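Local coordinates for toxin secretion ATP-binding protein (PDB 3B79) that forms the N-terminal peptidase C39-like domain of a membrane protein that probably acts as an ATP-driven exporter in toxin secretion, at residues Arg59-Ile65 with Leu113-Gly119. Sequence-based numbering, arbitrary orientation. Where two conformers were deposited one is given.
Sequences RAELEKI and LLEQYTG
Both peptide groups of A60 are tied to the 113-119 segment by hydrogen bonds. The phenol of Y117 donates from OH to A60 O at 2.8 Å; the hydroxyl lies in the carbonyl plane, with a C=O...O angle of 152°, and the acceptor sits at the ring's edge in the ring plane. A60 N donates to G119 O at 3.0 Å, slightly bent (146° at the hydrogen). R59 CA makes a CA-H...O contact with G119 O at 3.2 Å, so this oxygen takes both the A60 N-H and the weaker CA-H.

Apolar contacts make up most of the rest. With CG anti to its backbone N (chi1 -176°), L62 turns its branch to the helix 110-116, where CD2 meets L114 CD2 at 3.6 Å and L113 CG at 3.9 Å. L62 CD1 lies over the rim of one Y117 face, and CB approaches Y117 CD2 at 3.8 Å. The opposite face carries the backbone N of G119 above its centre, 3.3 Å from the plane. I65 CD1 touches Y117 OH. L74 of strand 72-76 also touches L62, I65, L113 and Y117. At the rim, a carboxylate oxygen meets a methyl: E63 OE2 comes to L114 CD1, the two side chains crossing at about a right angle.

At G119, where the backbone bends into strand 120-126, a CB would jam against the carbonyl O of T118, which calls for glycine. The contact thus joins the loop following edge strand 53-59 to the helix-to-strand connection on the antiparallel sheet of this C39-like domain. The phenol hydroxyl of Y117 gives A60 O a hydrogen-bond partner that fixes the hydroxyl direction, while L62 and the glycine peptide on opposite faces probably hinder turning of the ring.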
ATOM      1  N   ARG A  59      11.004  -7.258   4.084  1.00 11.93           N
ATOM      2  CA  ARG A  59      12.008  -6.219   3.924  1.00 11.80           C
ATOM      3  C   ARG A  59      12.673  -6.362   2.584  1.00 12.07           C
ATOM      4  O   ARG A  59      13.066  -7.477   2.186  1.00 14.70           O
ATOM      5  CB  ARG A  59      13.080  -6.349   4.988  1.00 11.53           C
ATOM      6  CG  ARG A  59      12.580  -5.847   6.348  1.00 12.70           C
ATOM      7  CD  ARG A  59      13.774  -5.644   7.325  1.00 14.32           C
ATOM      8  NE  ARG A  59      13.395  -4.913   8.574  1.00 16.08           N
ATOM      9  CZ  ARG A  59      12.904  -5.505   9.657  1.00 14.35           C
ATOM     10  NH1 ARG A  59      12.783  -6.835   9.694  1.00 15.28           N
ATOM     11  NH2 ARG A  59      12.619  -4.777  10.734  1.00 16.77           N
ATOM     12  N   ALA A  60      12.826  -5.247   1.871  1.00 11.48           N
ATOM     13  CA  ALA A  60      13.649  -5.220   0.640  1.00 11.30           C
ATOM     14  C   ALA A  60      14.007  -3.784   0.340  1.00 11.43           C
ATOM     15  O   ALA A  60      13.196  -2.864   0.600  1.00 12.38           O
ATOM     16  CB  ALA A  60      12.869  -5.762  -0.571  1.00 11.61           C
ATOM     17  N   GLU A  61      15.186  -3.555  -0.226  0.50 10.81           N
ATOM     18  CA  GLU A  61      15.484  -2.219  -0.741  0.50 11.30           C
ATOM     19  C   GLU A  61      14.548  -1.952  -1.929  0.50 10.56           C
ATOM     20  O   GLU A  61      14.211  -2.866  -2.676  0.50 11.17           O
ATOM     21  CB  GLU A  61      16.951  -2.110  -1.198  0.50 12.17           C
ATOM     22  CG  GLU A  61      17.978  -2.360  -0.118  0.60 12.32           C
ATOM     23  CD  GLU A  61      19.431  -2.314  -0.591  0.50 16.44           C
ATOM     24  OE1 GLU A  61      19.712  -2.159  -1.793  0.50 21.20           O
ATOM     25  OE2 GLU A  61      20.315  -2.443   0.286  0.50 23.34           O
ATOM     26  N   LEU A  62      14.181  -0.688  -2.136  1.00 10.68           N
ATOM     27  CA  LEU A  62      13.132  -0.306  -3.114  1.00 10.87           C
ATOM     28  C   LEU A  62      13.408  -0.891  -4.501  1.00 11.29           C
ATOM     29  O   LEU A  62      12.511  -1.399  -5.166  1.00 11.93           O
ATOM     30  CB  LEU A  62      13.039   1.234  -3.172  1.00 11.44           C
ATOM     31  CG  LEU A  62      11.905   1.746  -4.088  1.00 12.06           C
ATOM     32  CD1 LEU A  62      10.543   1.384  -3.543  1.00 14.48           C
ATOM     33  CD2 LEU A  62      12.057   3.285  -4.200  1.00 14.98           C
ATOM     34  N   GLU A  63      14.660  -0.759  -4.931  1.00 11.13           N
ATOM     35  CA  GLU A  63      15.030  -1.159  -6.300  1.00 12.30           C
ATOM     36  C   GLU A  63      15.202  -2.674  -6.437  1.00 12.11           C
ATOM     37  O   GLU A  63      15.454  -3.162  -7.557  1.00 12.70           O
ATOM     38  CB  GLU A  63      16.305  -0.433  -6.724  1.00 13.78           C
ATOM     39  CG  GLU A  63      15.993   1.105  -6.854  1.00 16.35           C
ATOM     40  CD  GLU A  63      17.193   1.949  -7.252  1.00 18.27           C
ATOM     41  OE1 GLU A  63      18.219   1.399  -7.704  1.00 24.28           O
ATOM     42  OE2 GLU A  63      17.111   3.186  -7.123  1.00 24.03           O
ATOM     43  N   LYS A  64      14.995  -3.425  -5.349  1.00 11.33           N
ATOM     44  CA  LYS A  64      15.003  -4.885  -5.406  1.00 12.24           C
ATOM     45  C   LYS A  64      13.604  -5.485  -5.465  1.00 13.04           C
ATOM     46  O   LYS A  64      13.459  -6.700  -5.650  1.00 16.23           O
ATOM     47  CB  LYS A  64      15.782  -5.460  -4.213  1.00 13.09           C
ATOM     48  CG  LYS A  64      17.252  -4.968  -4.152  1.00 19.14           C
ATOM     49  CD  LYS A  64      18.081  -5.385  -5.280  1.00 22.02           C
ATOM     50  CE  LYS A  64      19.562  -5.202  -5.073  1.00 23.58           C
ATOM     51  NZ  LYS A  64      20.027  -4.141  -5.929  1.00 26.73           N
ATOM     52  N   ILE A  65      12.577  -4.658  -5.335  1.00 12.17           N
ATOM     53  CA  ILE A  65      11.187  -5.146  -5.391  1.00 12.80           C
ATOM     54  C   ILE A  65      10.865  -5.433  -6.883  1.00 13.51           C
ATOM     55  O   ILE A  65      11.040  -4.549  -7.733  1.00 15.23           O
ATOM     56  CB  ILE A  65      10.193  -4.105  -4.757  1.00 13.56           C
ATOM     57  CG1 ILE A  65      10.525  -3.887  -3.263  1.00 12.54           C
ATOM     58  CG2 ILE A  65       8.750  -4.594  -4.960  1.00 15.39           C
ATOM     59  CD1 ILE A  65       9.706  -2.801  -2.641  1.00 14.33           C
ATOM     60  N   LEU A 113      10.790   8.941  -3.562  1.00 11.99           N
ATOM     61  CA  LEU A 113      10.286   7.736  -2.936  1.00 12.37           C
ATOM     62  C   LEU A 113      11.391   7.053  -2.129  1.00 12.46           C
ATOM     63  O   LEU A 113      11.163   6.593  -0.980  1.00 13.38           O
ATOM     64  CB  LEU A 113       9.715   6.789  -4.005  1.00 12.60           C
ATOM     65  CG  LEU A 113       9.022   5.555  -3.450  1.00 11.48           C
ATOM     66  CD1 LEU A 113       7.917   5.887  -2.453  1.00 13.03           C
ATOM     67  CD2 LEU A 113       8.480   4.728  -4.609  1.00 11.44           C
ATOM     68  N   LEU A 114      12.609   7.031  -2.661  1.00 12.41           N
ATOM     69  CA  LEU A 114      13.750   6.421  -1.925  1.00 13.68           C
ATOM     70  C   LEU A 114      13.924   7.097  -0.578  1.00 13.60           C
ATOM     71  O   LEU A 114      14.193   6.433   0.419  1.00 14.82           O
ATOM     72  CB  LEU A 114      15.030   6.561  -2.741  1.00 13.60           C
ATOM     73  CG  LEU A 114      15.197   5.561  -3.901  1.00 15.83           C
ATOM     74  CD1 LEU A 114      16.339   5.999  -4.862  1.00 17.71           C
ATOM     75  CD2 LEU A 114      15.474   4.147  -3.397  1.00 16.38           C
ATOM     76  N   GLU A 115      13.791   8.421  -0.519  0.50 13.22           N
ATOM     77  CA  GLU A 115      13.993   9.136   0.757  0.50 13.14           C
ATOM     78  C   GLU A 115      12.933   8.867   1.801  0.50 13.16           C
ATOM     79  O   GLU A 115      13.183   9.061   2.994  0.50 13.23           O
ATOM     80  CB  GLU A 115      14.138  10.664   0.546  0.50 13.58           C
ATOM     81  CG  GLU A 115      14.172  11.547   1.839  0.50 15.61           C
ATOM     82  CD  GLU A 115      15.413  11.387   2.739  0.50 20.91           C
ATOM     83  OE1 GLU A 115      16.487  10.960   2.264  0.50 22.92           O
ATOM     84  OE2 GLU A 115      15.285  11.723   3.936  0.50 19.80           O
ATOM     85  N   GLN A 116      11.718   8.515   1.380  1.00 12.72           N
ATOM     86  CA  GLN A 116      10.666   8.239   2.364  1.00 12.66           C
ATOM     87  C   GLN A 116      10.465   6.757   2.676  1.00 11.46           C
ATOM     88  O   GLN A 116       9.732   6.420   3.620  1.00 12.45           O
ATOM     89  CB  GLN A 116       9.311   8.858   1.981  1.00 13.63           C
ATOM     90  CG  GLN A 116       9.391  10.363   1.784  1.00 15.23           C
ATOM     91  CD  GLN A 116       9.912  11.092   3.004  1.00 17.28           C
ATOM     92  OE1 GLN A 116       9.598  10.731   4.147  1.00 18.83           O
ATOM     93  NE2 GLN A 116      10.771  12.098   2.765  1.00 18.69           N
ATOM     94  N   TYR A 117      11.000   5.868   1.848  1.00 11.21           N
ATOM     95  CA  TYR A 117      10.718   4.446   2.002  1.00 11.25           C
ATOM     96  C   TYR A 117      11.507   3.862   3.176  1.00 12.59           C
ATOM     97  O   TYR A 117      12.699   4.148   3.316  1.00 14.83           O
ATOM     98  CB  TYR A 117      11.097   3.750   0.685  1.00 11.51           C
ATOM     99  CG  TYR A 117      10.975   2.239   0.741  1.00 10.71           C
ATOM    100  CD1 TYR A 117       9.766   1.641   1.084  1.00 10.69           C
ATOM    101  CD2 TYR A 117      12.066   1.427   0.453  1.00 11.26           C
ATOM    102  CE1 TYR A 117       9.668   0.255   1.138  1.00 10.04           C
ATOM    103  CE2 TYR A 117      11.943   0.054   0.482  1.00  9.90           C
ATOM    104  CZ  TYR A 117      10.750  -0.508   0.802  1.00  9.69           C
ATOM    105  OH  TYR A 117      10.635  -1.895   0.865  1.00 10.50           O
ATOM    106  N   THR A 118      10.841   3.056   4.011  1.00 12.01           N
ATOM    107  CA  THR A 118      11.475   2.521   5.221  1.00 13.09           C
ATOM    108  C   THR A 118      12.277   1.259   4.991  1.00 12.84           C
ATOM    109  O   THR A 118      13.017   0.842   5.894  1.00 15.10           O
ATOM    110  CB  THR A 118      10.405   2.134   6.257  1.00 13.71           C
ATOM    111  OG1 THR A 118       9.573   1.087   5.715  1.00 13.34           O
ATOM    112  CG2 THR A 118       9.588   3.341   6.699  1.00 16.03           C
ATOM    113  N   GLY A 119      12.107   0.587   3.850  1.00 11.42           N
ATOM    114  CA  GLY A 119      12.700  -0.735   3.669  1.00 11.29           C
ATOM    115  C   GLY A 119      11.729  -1.875   3.901  1.00 10.02           C
ATOM    116  O   GLY A 119      12.101  -3.042   3.746  1.00 11.02           O
TER